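Local coordinates for D-ribulose-5-phosphate 3-epimerase, putative (Plasmodium falciparum, PDB 1TQX), which probably catalyses the interconversion of D-ribulose 5-phosphate and D-xylulose 5-phosphate, as a metal-dependent epimerase with a TIM-barrel fold, at residues 180-184 against 185-189; 212-215 against 216-220. One frame throughout, in Å; residues are numbered along the deposited sequence.

Contact 1 (180-184 against 185-189). With SO4 (sulfate ion), chain C.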
loop_
_atom_site.group_PDB
_atom_site.type_symbol
_atom_site.label_atom_id
_atom_site.label_comp_id
_atom_site.label_asym_id
_atom_site.label_seq_id
_atom_site.Cartn_x
_atom_site.Cartn_y
_atom_site.Cartn_z
ATOM N N GLY A 180 -4.693 -5.818 -3.932
ATOM C CA GLY A 180 -5.954 -6.518 -4.114
ATOM C C GLY A 180 -5.876 -7.643 -5.130
ATOM O O GLY A 180 -5.894 -7.408 -6.339
ATOM N N GLY A 181 -5.770 -8.871 -4.636
ATOM C CA GLY A 181 -5.707 -10.024 -5.515
ATOM C C GLY A 181 -4.387 -10.259 -6.231
ATOM O O GLY A 181 -4.362 -10.919 -7.270
ATOM N N LEU A 182 -3.292 -9.727 -5.695
ATOM C CA LEU A 182 -1.992 -9.924 -6.325
ATOM C C LEU A 182 -1.425 -11.313 -6.053
ATOM O O LEU A 182 -1.369 -11.762 -4.906
ATOM C CB LEU A 182 -0.980 -8.869 -5.842
ATOM C CG LEU A 182 -0.920 -7.534 -6.596
ATOM C CD1 LEU A 182 -0.551 -7.792 -8.062
ATOM C CD2 LEU A 182 -2.260 -6.821 -6.509
ATOM N N ASN A 183 -1.028 -11.998 -7.119
ATOM C CA ASN A 183 -0.415 -13.315 -7.003
ATOM C C ASN A 183 0.700 -13.333 -8.044
ATOM O O ASN A 183 0.982 -12.298 -8.648
ATOM C CB ASN A 183 -1.452 -14.432 -7.223
ATOM C CG ASN A 183 -2.214 -14.290 -8.523
ATOM O OD1 ASN A 183 -3.389 -14.657 -8.607
ATOM N ND2 ASN A 183 -1.556 -13.771 -9.544
ATOM N N ILE A 184 1.349 -14.470 -8.265
ATOM C CA ILE A 184 2.450 -14.486 -9.230
ATOM C C ILE A 184 2.054 -13.964 -10.612
ATOM O O ILE A 184 2.752 -13.123 -11.186
ATOM C CB ILE A 184 3.070 -15.903 -9.350
ATOM C CG1 ILE A 184 3.863 -16.214 -8.078
ATOM C CG2 ILE A 184 3.983 -15.990 -10.581
ATOM C CD1 ILE A 184 4.459 -17.614 -8.031
ATOM N N GLU A 185 0.924 -14.433 -11.132
ATOM C CA GLU A 185 0.479 -14.014 -12.454
ATOM C C GLU A 185 0.023 -12.560 -12.553
ATOM O O GLU A 185 0.352 -11.874 -13.525
ATOM C CB GLU A 185 -0.641 -14.926 -12.960
ATOM C CG GLU A 185 -0.993 -14.675 -14.425
ATOM C CD GLU A 185 -2.088 -15.585 -14.948
ATOM O OE1 GLU A 185 -2.362 -15.524 -16.163
ATOM O OE2 GLU A 185 -2.672 -16.350 -14.156
ATOM N N THR A 186 -0.741 -12.084 -11.570
ATOM C CA THR A 186 -1.214 -10.703 -11.622
ATOM C C THR A 186 -0.117 -9.706 -11.249
ATOM O O THR A 186 -0.241 -8.509 -11.520
ATOM C CB THR A 186 -2.473 -10.485 -10.747
ATOM O OG1 THR A 186 -2.189 -10.815 -9.384
ATOM C CG2 THR A 186 -3.619 -11.367 -11.255
ATOM N N THR A 187 0.959 -10.194 -10.638
ATOM C CA THR A 187 2.074 -9.317 -10.306
ATOM C C THR A 187 2.800 -9.036 -11.625
ATOM O O THR A 187 3.188 -7.900 -11.907
ATOM C CB THR A 187 3.056 -9.975 -9.306
ATOM O OG1 THR A 187 2.471 -10.005 -7.996
ATOM C CG2 THR A 187 4.359 -9.195 -9.248
ATOM N N GLU A 188 2.973 -10.076 -12.438
ATOM C CA GLU A 188 3.640 -9.912 -13.726
ATOM C C GLU A 188 2.827 -8.952 -14.586
ATOM O O GLU A 188 3.382 -8.085 -15.253
ATOM C CB GLU A 188 3.783 -11.255 -14.452
ATOM C CG GLU A 188 4.652 -11.157 -15.711
ATOM C CD GLU A 188 4.887 -12.496 -16.402
ATOM O OE1 GLU A 188 5.636 -12.517 -17.404
ATOM O OE2 GLU A 188 4.327 -13.518 -15.953
ATOM N N ILE A 189 1.509 -9.113 -14.568
ATOM C CA ILE A 189 0.638 -8.236 -15.338
ATOM C C ILE A 189 0.754 -6.794 -14.842
ATOM O O ILE A 189 0.868 -5.861 -15.640
ATOM C CB ILE A 189 -0.836 -8.673 -15.225
ATOM C CG1 ILE A 189 -1.051 -9.993 -15.972
ATOM C CG2 ILE A 189 -1.747 -7.579 -15.773
ATOM C CD1 ILE A 189 -2.457 -10.553 -15.825
HETATM S S SO4 C . -5.289 -9.996 -1.085
HETATM O O1 SO4 C . -3.949 -9.430 -0.844
HETATM O O2 SO4 C . -6.259 -8.902 -1.277
HETATM O O3 SO4 C . -5.262 -10.809 -2.307
HETATM O O4 SO4 C . -5.685 -10.839 0.062
#

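Contact 2 (212-215 against 216-220)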
loop_
_atom_site.group_PDB
_atom_site.type_symbol
_atom_site.label_atom_id
_atom_site.label_comp_id
_atom_site.label_asym_id
_atom_site.label_seq_id
_atom_site.Cartn_x
_atom_site.Cartn_y
_atom_site.Cartn_z
ATOM N N TYR A 212 9.547 -18.416 -2.129
ATOM C CA TYR A 212 9.485 -18.649 -3.572
ATOM C C TYR A 212 8.563 -17.619 -4.218
ATOM O O TYR A 212 8.909 -17.023 -5.233
ATOM C CB TYR A 212 8.952 -20.059 -3.869
ATOM C CG TYR A 212 8.455 -20.238 -5.289
ATOM C CD1 TYR A 212 9.340 -20.300 -6.361
ATOM C CD2 TYR A 212 7.091 -20.323 -5.558
ATOM C CE1 TYR A 212 8.874 -20.440 -7.679
ATOM C CE2 TYR A 212 6.616 -20.463 -6.860
ATOM C CZ TYR A 212 7.510 -20.520 -7.916
ATOM O OH TYR A 212 7.026 -20.639 -9.201
ATOM N N VAL A 213 7.385 -17.425 -3.632
ATOM C CA VAL A 213 6.425 -16.467 -4.172
ATOM C C VAL A 213 6.984 -15.043 -4.159
ATOM O O VAL A 213 6.892 -14.322 -5.155
ATOM C CB VAL A 213 5.093 -16.498 -3.388
ATOM C CG1 VAL A 213 4.163 -15.402 -3.905
ATOM C CG2 VAL A 213 4.431 -17.868 -3.539
ATOM N N ILE A 214 7.560 -14.642 -3.032
ATOM C CA ILE A 214 8.139 -13.309 -2.901
ATOM C C ILE A 214 9.247 -13.059 -3.929
ATOM O O ILE A 214 9.233 -12.042 -4.622
ATOM C CB ILE A 214 8.708 -13.093 -1.468
ATOM C CG1 ILE A 214 7.550 -13.028 -0.463
ATOM C CG2 ILE A 214 9.549 -11.813 -1.409
ATOM C CD1 ILE A 214 7.996 -12.939 0.987
ATOM N N ASP A 215 10.203 -13.982 -4.034
ATOM C CA ASP A 215 11.298 -13.814 -4.991
ATOM C C ASP A 215 10.797 -13.799 -6.435
ATOM O O ASP A 215 11.244 -12.986 -7.250
ATOM C CB ASP A 215 12.341 -14.933 -4.837
ATOM C CG ASP A 215 13.026 -14.917 -3.481
ATOM O OD1 ASP A 215 12.981 -13.872 -2.800
ATOM O OD2 ASP A 215 13.622 -15.945 -3.098
ATOM N N THR A 216 9.878 -14.706 -6.750
ATOM C CA THR A 216 9.336 -14.781 -8.101
ATOM C C THR A 216 8.692 -13.451 -8.460
ATOM O O THR A 216 8.888 -12.932 -9.563
ATOM C CB THR A 216 8.280 -15.900 -8.222
ATOM O OG1 THR A 216 8.901 -17.169 -7.983
ATOM C CG2 THR A 216 7.647 -15.898 -9.605
ATOM N N MET A 217 7.924 -12.900 -7.523
ATOM C CA MET A 217 7.255 -11.624 -7.743
ATOM C C MET A 217 8.262 -10.496 -7.969
ATOM O O MET A 217 8.113 -9.696 -8.888
ATOM C CB MET A 217 6.376 -11.254 -6.536
ATOM C CG MET A 217 5.139 -12.127 -6.313
ATOM S SD MET A 217 4.249 -11.609 -4.802
ATOM C CE MET A 217 2.608 -12.281 -5.096
ATOM N N ARG A 218 9.288 -10.431 -7.129
ATOM C CA ARG A 218 10.269 -9.361 -7.254
ATOM C C ARG A 218 10.999 -9.403 -8.589
ATOM O O ARG A 218 11.145 -8.377 -9.251
ATOM C CB ARG A 218 11.278 -9.416 -6.100
ATOM C CG ARG A 218 12.237 -8.225 -6.035
ATOM C CD ARG A 218 12.980 -8.225 -4.700
ATOM N NE ARG A 218 13.415 -9.581 -4.388
ATOM C CZ ARG A 218 13.190 -10.203 -3.237
ATOM N NH1 ARG A 218 12.531 -9.599 -2.255
ATOM N NH2 ARG A 218 13.607 -11.450 -3.082
ATOM N N VAL A 219 11.453 -10.586 -8.989
ATOM C CA VAL A 219 12.162 -10.710 -10.258
ATOM C C VAL A 219 11.287 -10.247 -11.417
ATOM O O VAL A 219 11.755 -9.544 -12.306
ATOM C CB VAL A 219 12.619 -12.166 -10.515
ATOM C CG1 VAL A 219 13.289 -12.276 -11.888
ATOM C CG2 VAL A 219 13.592 -12.600 -9.430
ATOM N N SER A 220 10.011 -10.624 -11.397
ATOM C CA SER A 220 9.092 -10.237 -12.459
ATOM C C SER A 220 8.922 -8.723 -12.542
ATOM O O SER A 220 8.727 -8.178 -13.629
ATOM C CB SER A 220 7.727 -10.902 -12.262
ATOM O OG SER A 220 7.041 -10.354 -11.150
#

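Contact 1 (180-184 against 185-189)
Thr186 turns OG1 into the space between its own backbone N and carbonyl carbon (chi1 59°), which aims the hydroxyl back at the chain just before its helix; Thr187 instead sets OG1 beside its N (chi1 -74°), within reach of Asn183. Thr186 OG1 then works twice: it donates to Gly181 O at 3.0 Å and accepts from Asn183 N at 2.8 Å. The two bonds span Leu182, whose CD1 comes to 3.5 Å from Thr186 O. The stretch is the turn from strand 175-179 into helix 184-193 of the TIM barrel, with Asn183 at the N-cap position. Asn183 O takes two donors from Thr187: the amide N at 2.9 Å, nearly in line with the C=O, and OG1 at 2.8 Å from above the carbonyl plane, 45° out of it. The first-turn bond from Glu188 N to Ile184 O is weak at 3.3 Å. At the other end, Gly181, a predicted substrate-binding residue, offers its N to a sulfate ion through two weak bonds, the shorter 3.1 Å to O3. Thr202 and Gly153 also bind this sulfate, consistent with a site for the substrate phosphate.

Contact 2 (212-215 against 216-220)
Helix 210-223, the last of the TIM barrel, lies against helix 184-193, helix 202-205 and strand 7-10, and residues 212-220 make up its middle turns. Four successive i to i+4 backbone bonds run from Thr216 N to Tyr212 O through Val219 N to Asp215 O. Thr216 adds a second bond to the first of these carbonyls: with OG1 beside its own N (chi1 -64°), the hydroxyl donates to Tyr212 O at 2.8 Å, approaching from the opposite face of the carbonyl plane to Thr216 N. The same OG1 sits 3.3 Å above one face of the Tyr212 ring, offset toward the rim, with CE1 its nearest ring atom. Val213 and Met217 run alongside each other, pointing the same way, CG1 against CE at 3.7 Å. Ser220 OG bonds back to Met217 O at 2.6 Å. Asp215 and Arg218 also lie side by side; the Arg218 chain bends at chi3 (44°), and Asp215 OD1 meets NH2 at the guanidinium edge in a 2.5 Å salt bridge, the two planes 47° apart. Ile214 CG2 approaches NH1 obliquely at 3.8 Å. Because NH1 also pairs with Glu33, the guanidinium is held between two carboxylates through different nitrogens, which restricts its rotation and probably favours its positive charge.

How the contacts relate
Contact 1 runs from the loop after strand 175-179 into helix 184-193; contact 2 lies wholly within helix 210-223; both are partly buried. The two helices pack directly on one another: Ile184 CD1 meets Tyr212 CE2 at 3.8 Å, and Thr187 CG2 meets Ser220 OG at 3.5 Å. Met217 CE reaches Thr187 OG1 at 3.7 Å, so the buried residues of the two contacts adjoin. Contact 1 lies nearer the active site, at a helix start, and its chemistry is threonine hydroxyls and main-chain groups. Contact 2 combines repeating backbone bonds with an ion pair between partly exposed side chains. In both, a threonine hydroxyl shares the carbonyl four residues earlier with its own amide.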